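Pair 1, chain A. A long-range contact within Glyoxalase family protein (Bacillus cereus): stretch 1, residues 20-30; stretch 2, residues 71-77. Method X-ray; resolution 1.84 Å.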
# COMPACT_ATOMS: atom_id res chain seq x y z
N GLU A 20 -8.98 -12.29 4.49
CA GLU A 20 -9.97 -13.31 4.83
C GLU A 20 -9.69 -13.86 6.23
O GLU A 20 -10.61 -14.03 7.04
CB GLU A 20 -9.88 -14.44 3.80
CG GLU A 20 -11.03 -15.42 3.82
CD GLU A 20 -10.90 -16.48 2.72
OE1 GLU A 20 -11.81 -17.34 2.66
OE2 GLU A 20 -9.91 -16.45 1.92
N SER A 21 -8.43 -14.15 6.51
CA SER A 21 -8.01 -14.69 7.81
C SER A 21 -6.94 -13.81 8.45
O SER A 21 -5.82 -13.72 7.93
CB SER A 21 -7.44 -16.10 7.66
OG SER A 21 -6.76 -16.51 8.84
N LEU A 22 -7.28 -13.16 9.56
CA LEU A 22 -6.31 -12.32 10.24
C LEU A 22 -5.17 -13.20 10.79
O LEU A 22 -3.98 -12.87 10.67
CB LEU A 22 -6.99 -11.54 11.37
CG LEU A 22 -6.33 -10.22 11.77
CD1 LEU A 22 -6.21 -9.32 10.53
CD2 LEU A 22 -7.16 -9.53 12.85
N ASP A 23 -5.52 -14.34 11.37
CA ASP A 23 -4.49 -15.24 11.88
C ASP A 23 -3.45 -15.60 10.82
O ASP A 23 -2.24 -15.53 11.07
CB ASP A 23 -5.09 -16.54 12.42
CG ASP A 23 -5.82 -16.36 13.73
OD1 ASP A 23 -5.53 -15.38 14.44
OD2 ASP A 23 -6.66 -17.22 14.06
N ASN A 24 -3.91 -15.99 9.63
CA ASN A 24 -2.97 -16.37 8.57
C ASN A 24 -2.14 -15.21 8.04
O ASN A 24 -0.94 -15.36 7.74
CB ASN A 24 -3.69 -17.02 7.38
CG ASN A 24 -4.27 -18.38 7.70
OD1 ASN A 24 -3.82 -19.05 8.63
ND2 ASN A 24 -5.26 -18.79 6.92
N ALA A 25 -2.77 -14.04 7.89
CA ALA A 25 -2.05 -12.86 7.39
C ALA A 25 -0.99 -12.42 8.40
O ALA A 25 0.14 -12.12 8.03
CB ALA A 25 -3.04 -11.73 7.10
N ILE A 26 -1.36 -12.38 9.68
CA ILE A 26 -0.39 -12.02 10.72
C ILE A 26 0.79 -12.99 10.62
O ILE A 26 1.94 -12.58 10.58
CB ILE A 26 -1.01 -12.13 12.15
CG1 ILE A 26 -2.10 -11.06 12.34
CG2 ILE A 26 0.08 -11.96 13.21
CD1 ILE A 26 -2.78 -11.11 13.68
N SER A 27 0.49 -14.28 10.55
CA SER A 27 1.56 -15.28 10.47
C SER A 27 2.50 -15.02 9.30
O SER A 27 3.73 -15.09 9.44
CB SER A 27 0.95 -16.68 10.36
OG SER A 27 1.95 -17.64 10.09
N PHE A 28 1.93 -14.73 8.14
CA PHE A 28 2.72 -14.47 6.94
C PHE A 28 3.64 -13.25 7.07
O PHE A 28 4.83 -13.33 6.76
CB PHE A 28 1.80 -14.27 5.74
CG PHE A 28 2.52 -13.94 4.47
CD1 PHE A 28 3.31 -14.90 3.83
CD2 PHE A 28 2.45 -12.66 3.93
CE1 PHE A 28 4.01 -14.59 2.67
CE2 PHE A 28 3.16 -12.34 2.77
CZ PHE A 28 3.94 -13.30 2.14
N PHE A 29 3.11 -12.12 7.53
CA PHE A 29 3.96 -10.95 7.65
C PHE A 29 5.00 -11.11 8.75
O PHE A 29 6.07 -10.50 8.69
CB PHE A 29 3.09 -9.71 7.78
CG PHE A 29 2.49 -9.28 6.45
CD1 PHE A 29 3.28 -8.67 5.49
CD2 PHE A 29 1.17 -9.59 6.14
CE1 PHE A 29 2.77 -8.37 4.21
CE2 PHE A 29 0.64 -9.30 4.86
CZ PHE A 29 1.45 -8.69 3.90
N GLU A 30 4.73 -11.98 9.73
CA GLU A 30 5.71 -12.22 10.78
C GLU A 30 6.91 -12.92 10.14
O GLU A 30 8.06 -12.62 10.48
CB GLU A 30 5.14 -13.10 11.89
CG GLU A 30 4.23 -12.34 12.83
CD GLU A 30 3.51 -13.25 13.80
OE1 GLU A 30 3.65 -14.49 13.65
OE2 GLU A 30 2.82 -12.73 14.71
N ARG A 71 4.46 0.45 8.60
CA ARG A 71 3.44 -0.42 9.16
C ARG A 71 2.47 -0.94 8.13
O ARG A 71 2.17 -0.28 7.13
CB ARG A 71 2.66 0.33 10.25
CG ARG A 71 3.44 0.61 11.52
CD ARG A 71 2.70 1.61 12.43
NE ARG A 71 3.33 1.64 13.75
CZ ARG A 71 4.46 2.29 14.02
NH1 ARG A 71 5.08 2.98 13.08
NH2 ARG A 71 4.99 2.20 15.24
N ILE A 72 1.96 -2.15 8.40
CA ILE A 72 0.96 -2.78 7.56
C ILE A 72 -0.22 -3.07 8.48
O ILE A 72 -0.10 -3.76 9.49
CB ILE A 72 1.45 -4.10 6.97
CG1 ILE A 72 2.55 -3.83 5.97
CG2 ILE A 72 0.28 -4.87 6.33
CD1 ILE A 72 3.40 -5.07 5.64
N GLU A 73 -1.37 -2.50 8.14
CA GLU A 73 -2.57 -2.71 8.93
C GLU A 73 -3.38 -3.80 8.24
O GLU A 73 -3.70 -3.69 7.06
CB GLU A 73 -3.42 -1.44 9.00
CG GLU A 73 -4.63 -1.56 9.91
CD GLU A 73 -5.43 -0.26 10.03
OE1 GLU A 73 -4.83 0.81 10.31
OE2 GLU A 73 -6.66 -0.29 9.84
N LEU A 74 -3.70 -4.85 8.99
CA LEU A 74 -4.48 -5.95 8.46
C LEU A 74 -5.88 -5.85 9.05
O LEU A 74 -6.05 -5.66 10.26
CB LEU A 74 -3.80 -7.28 8.85
CG LEU A 74 -2.36 -7.44 8.35
CD1 LEU A 74 -1.71 -8.67 8.98
CD2 LEU A 74 -2.33 -7.56 6.81
N SER A 75 -6.89 -5.94 8.17
CA SER A 75 -8.29 -5.85 8.58
C SER A 75 -9.10 -7.05 8.09
O SER A 75 -8.89 -7.54 6.98
CB SER A 75 -8.94 -4.58 8.02
OG SER A 75 -8.46 -3.43 8.70
N ARG A 76 -10.02 -7.49 8.93
CA ARG A 76 -10.93 -8.59 8.60
C ARG A 76 -12.34 -8.12 8.95
O ARG A 76 -12.61 -7.76 10.10
CB ARG A 76 -10.60 -9.84 9.42
CG ARG A 76 -11.53 -11.00 9.12
CD ARG A 76 -11.13 -12.23 9.92
NE ARG A 76 -11.29 -12.05 11.37
CZ ARG A 76 -12.44 -12.18 12.02
NH1 ARG A 76 -13.55 -12.51 11.35
NH2 ARG A 76 -12.48 -12.01 13.33
N PHE A 77 -13.23 -8.11 7.96
CA PHE A 77 -14.61 -7.69 8.17
C PHE A 77 -15.47 -8.81 8.75
O PHE A 77 -15.47 -9.91 8.23
CB PHE A 77 -15.22 -7.23 6.85
CG PHE A 77 -14.90 -5.80 6.47
CD1 PHE A 77 -15.69 -4.75 6.95
CD2 PHE A 77 -13.80 -5.50 5.68
CE1 PHE A 77 -15.37 -3.42 6.64
CE2 PHE A 77 -13.48 -4.19 5.36
CZ PHE A 77 -14.26 -3.13 5.84

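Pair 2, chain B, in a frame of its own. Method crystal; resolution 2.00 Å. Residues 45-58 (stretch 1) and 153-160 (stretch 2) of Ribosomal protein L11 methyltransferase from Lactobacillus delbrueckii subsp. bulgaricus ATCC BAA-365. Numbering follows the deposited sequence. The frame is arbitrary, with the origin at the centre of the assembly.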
# COMPACT_ATOMS: atom_id res chain seq x y z
N GLN B 45 -7.84 -4.64 -9.79
CA GLN B 45 -6.83 -5.32 -8.98
C GLN B 45 -5.40 -4.86 -9.33
O GLN B 45 -4.63 -4.52 -8.44
CB GLN B 45 -6.95 -6.86 -9.06
CG GLN B 45 -7.63 -7.51 -7.83
CD GLN B 45 -8.07 -8.99 -8.03
OE1 GLN B 45 -8.09 -9.53 -9.15
NE2 GLN B 45 -8.44 -9.64 -6.91
N THR B 46 -5.07 -4.82 -10.61
CA THR B 46 -3.70 -4.51 -11.01
C THR B 46 -3.40 -3.04 -10.82
O THR B 46 -2.27 -2.68 -10.44
CB THR B 46 -3.39 -4.95 -12.46
OG1 THR B 46 -4.23 -4.22 -13.37
CG2 THR B 46 -3.62 -6.45 -12.64
N THR B 47 -4.41 -2.19 -11.04
CA THR B 47 -4.30 -0.77 -10.75
C THR B 47 -3.99 -0.55 -9.27
O THR B 47 -3.08 0.20 -8.95
CB THR B 47 -5.58 0.01 -11.21
OG1 THR B 47 -5.66 -0.05 -12.63
CG2 THR B 47 -5.54 1.47 -10.79
N GLN B 48 -4.73 -1.22 -8.38
CA GLN B 48 -4.50 -1.08 -6.94
C GLN B 48 -3.09 -1.53 -6.52
O GLN B 48 -2.47 -0.87 -5.70
CB GLN B 48 -5.55 -1.86 -6.15
CG GLN B 48 -5.42 -1.69 -4.63
CD GLN B 48 -6.42 -2.52 -3.85
OE1 GLN B 48 -6.33 -3.75 -3.82
NE2 GLN B 48 -7.38 -1.84 -3.22
N LEU B 49 -2.59 -2.63 -7.08
CA LEU B 49 -1.24 -3.12 -6.73
C LEU B 49 -0.19 -2.09 -7.10
O LEU B 49 0.67 -1.74 -6.28
CB LEU B 49 -0.95 -4.49 -7.37
CG LEU B 49 -1.90 -5.64 -6.97
CD1 LEU B 49 -1.46 -6.98 -7.52
CD2 LEU B 49 -2.09 -5.70 -5.45
N ALA B 50 -0.29 -1.58 -8.33
CA ALA B 50 0.62 -0.53 -8.80
C ALA B 50 0.54 0.72 -7.91
O ALA B 50 1.57 1.25 -7.49
CB ALA B 50 0.34 -0.19 -10.27
N MET B 51 -0.69 1.15 -7.59
CA MET B 51 -0.90 2.31 -6.71
C MET B 51 -0.31 2.17 -5.31
O MET B 51 0.23 3.15 -4.77
CB MET B 51 -2.40 2.65 -6.57
CG MET B 51 -3.02 3.29 -7.79
SD MET B 51 -2.20 4.81 -8.29
CE MET B 51 -1.84 5.59 -6.69
N LEU B 52 -0.43 0.98 -4.72
CA LEU B 52 0.17 0.71 -3.40
C LEU B 52 1.69 0.81 -3.46
O LEU B 52 2.32 1.33 -2.53
CB LEU B 52 -0.24 -0.67 -2.87
CG LEU B 52 -1.71 -0.84 -2.48
CD1 LEU B 52 -2.03 -2.29 -2.07
CD2 LEU B 52 -2.13 0.15 -1.40
N GLY B 53 2.27 0.34 -4.56
CA GLY B 53 3.71 0.50 -4.80
C GLY B 53 4.13 1.96 -4.92
O GLY B 53 5.20 2.34 -4.44
N ILE B 54 3.31 2.78 -5.59
CA ILE B 54 3.61 4.20 -5.76
C ILE B 54 3.49 4.92 -4.41
O ILE B 54 4.35 5.73 -4.05
CB ILE B 54 2.70 4.88 -6.82
CG1 ILE B 54 2.90 4.25 -8.19
CG2 ILE B 54 2.99 6.40 -6.91
CD1 ILE B 54 1.86 4.70 -9.24
N GLU B 55 2.44 4.58 -3.66
CA GLU B 55 2.23 5.13 -2.32
C GLU B 55 3.42 4.81 -1.40
O GLU B 55 3.85 5.66 -0.62
CB GLU B 55 0.91 4.59 -1.74
CG GLU B 55 0.65 4.87 -0.25
CD GLU B 55 0.23 6.31 0.03
OE1 GLU B 55 -0.20 7.01 -0.91
OE2 GLU B 55 0.33 6.74 1.20
N ARG B 56 3.97 3.61 -1.54
CA ARG B 56 5.12 3.18 -0.77
C ARG B 56 6.37 3.94 -1.19
O ARG B 56 7.12 4.40 -0.33
CB ARG B 56 5.30 1.67 -0.91
CG ARG B 56 6.55 1.08 -0.27
CD ARG B 56 6.67 -0.39 -0.63
NE ARG B 56 7.93 -0.98 -0.21
CZ ARG B 56 9.06 -0.92 -0.92
NH1 ARG B 56 10.17 -1.48 -0.45
NH2 ARG B 56 9.09 -0.29 -2.08
N ALA B 57 6.57 4.06 -2.50
CA ALA B 57 7.81 4.64 -3.04
C ALA B 57 7.89 6.16 -2.90
O ALA B 57 8.98 6.70 -2.76
CB ALA B 57 8.02 4.23 -4.51
N MET B 58 6.75 6.86 -2.93
CA MET B 58 6.78 8.33 -3.03
C MET B 58 6.95 9.00 -1.68
O MET B 58 6.05 9.68 -1.20
CB MET B 58 5.55 8.89 -3.80
CG MET B 58 5.76 10.31 -4.41
SD MET B 58 6.75 10.43 -5.94
CE MET B 58 5.55 9.81 -7.13
N GLY B 153 17.30 4.28 -8.13
CA GLY B 153 16.05 4.20 -8.88
C GLY B 153 15.23 2.99 -8.50
O GLY B 153 15.77 1.93 -8.19
N GLN B 154 13.90 3.14 -8.51
CA GLN B 154 12.98 2.08 -8.16
C GLN B 154 12.04 1.79 -9.31
O GLN B 154 11.87 2.62 -10.21
CB GLN B 154 12.20 2.46 -6.90
CG GLN B 154 13.08 2.53 -5.69
CD GLN B 154 12.37 3.08 -4.49
OE1 GLN B 154 12.27 4.29 -4.31
NE2 GLN B 154 11.89 2.19 -3.65
N VAL B 155 11.45 0.60 -9.30
CA VAL B 155 10.61 0.13 -10.40
C VAL B 155 9.37 -0.51 -9.77
O VAL B 155 9.47 -1.24 -8.78
CB VAL B 155 11.37 -0.85 -11.37
CG1 VAL B 155 10.46 -1.40 -12.43
CG2 VAL B 155 12.52 -0.14 -12.10
N ILE B 156 8.20 -0.19 -10.31
CA ILE B 156 6.96 -0.87 -9.93
C ILE B 156 6.33 -1.55 -11.13
O ILE B 156 6.01 -0.88 -12.12
CB ILE B 156 5.95 0.12 -9.32
CG1 ILE B 156 6.58 0.83 -8.12
CG2 ILE B 156 4.65 -0.61 -8.94
CD1 ILE B 156 5.92 2.13 -7.83
N PHE B 157 6.18 -2.87 -11.05
CA PHE B 157 5.48 -3.65 -12.07
C PHE B 157 4.16 -4.12 -11.54
O PHE B 157 4.06 -4.50 -10.37
CB PHE B 157 6.26 -4.91 -12.47
CG PHE B 157 7.46 -4.67 -13.36
CD1 PHE B 157 7.69 -3.41 -13.94
CD2 PHE B 157 8.33 -5.72 -13.66
CE1 PHE B 157 8.78 -3.20 -14.77
CE2 PHE B 157 9.44 -5.52 -14.50
CZ PHE B 157 9.67 -4.26 -15.04
N SER B 158 3.16 -4.13 -12.40
CA SER B 158 1.91 -4.80 -12.10
C SER B 158 1.41 -5.42 -13.41
O SER B 158 2.04 -5.23 -14.46
CB SER B 158 0.89 -3.82 -11.54
OG SER B 158 -0.19 -4.54 -10.99
N GLY B 159 0.33 -6.19 -13.33
CA GLY B 159 -0.24 -6.87 -14.49
C GLY B 159 0.38 -8.23 -14.75
O GLY B 159 0.20 -8.81 -15.82
N ILE B 160 1.11 -8.75 -13.76
CA ILE B 160 1.78 -10.06 -13.88
C ILE B 160 0.84 -11.17 -13.42
O ILE B 160 0.46 -11.20 -12.25
CB ILE B 160 3.08 -10.13 -13.03
CG1 ILE B 160 4.07 -9.07 -13.50
CG2 ILE B 160 3.73 -11.52 -13.11
CD1 ILE B 160 5.07 -8.63 -12.43
O HOH W 1 11.53 -0.61 -4.03
O HOH W 2 11.51 5.62 -2.24

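In both pairs a helix lies nearly antiparallel across a β-strand, the N-to-C directions making 164° in pair 1 and 167° in pair 2. The central backbones superpose with an RMSD of 0.6 Å. The axes approach to 8.9 Å in pair 1 and 7.2 Å in pair 2, and the buried areas are almost equal, 403 and 395 Å². In each strand alternate residues turn their CA-to-CB bonds toward the helix: Ile72(A), Leu74(A) and Arg76(A) match Gln154(B), Ile156(B) and Ser158(B).

The middle position of the strand is the hub of both contacts, and a branched aliphatic side chain suits it because it can fill the shallow grooves between helical side chains without needing a polar partner. Leu74(A) meets Leu22(A), Ala25(A), Ile26(A) and Phe29(A): its CD1 lies 3.8 Å from Ala25(A) CB. Ile156(B), its match, pushes its CD1 to 3.4 Å from Gly53(B) C, against the helix backbone itself. Ala25(A) and Gly53(B) occupy the same place. The methyl of the alanine is small enough to serve as a packing surface for the leucine, whereas a CB on Gly53(B) would stand only 2.9 Å from Ile156(B) CG2, a clash. Beside them the isoleucines Ile26(A) and Ile54(B) superpose closely, and both have m, t rotamers. Their CA-to-CB bonds point sideways, yet each touches the hub: Ile26(A) CG1 is 4.1 Å from Leu74(A) CD1, and Ile54(B) CG1 is 3.7 Å from Ile156(B) CD1.

Farther along the helix, near the end of stretch 1, pair 1 fills the space with bulk. The broad apolar ring of Phe29(A) brings its CD1 to 3.6 Å from Ile72(A) CD1 and its CE2 to 4.0 Å from Leu74(A) CD2. In place of the Phe29(A)–Ile72(A) contact, the matched Ala57(B) and Gln154(B) offer a small methyl and a polar chain, with Ala57(B) CB 4.3 Å from Gln154(B) OE1; Ala57(B) CB still lies 4.5 Å from Ile156(B) CD1, a looser apolar contact. Water completes the link: one molecule donates to both Ala57(B) O and Gln154(B) OE1, while another accepts from Arg56(B) NH2 and Gln154(B) NE2. The amide suits this partly exposed site because it can both donate and accept.

At the other end of the contact, Leu22(A) matches Ala50(B), and Arg76(A) matches Ser158(B). Leu22(A) reaches the strand with CD1, 3.6 Å from Leu74(A) CB, and the long aliphatic part of Arg76(A) brings CD to 3.4 Å from Glu20(A) O; its guanidinium finds hydrogen bonds elsewhere in the structure. In pair 2 both residues are small, and Ala50(B) CB rests 3.9 Å from Ser158(B) CB. The serine hydroxyl also donates a hydrogen bond across the interface, from Ser158(B) OG to Thr46(B) O at 2.8 Å, which satisfies a buried polar group. Pair 1 has no hydrogen bond between its stretches. Both pairs centre on a branched aliphatic strand residue; round it pair 1 adds larger side chains at Leu22(A), Phe29(A) and Arg76(A), while pair 2 has smaller residues at those positions, with a direct hydrogen bond and two bridging waters.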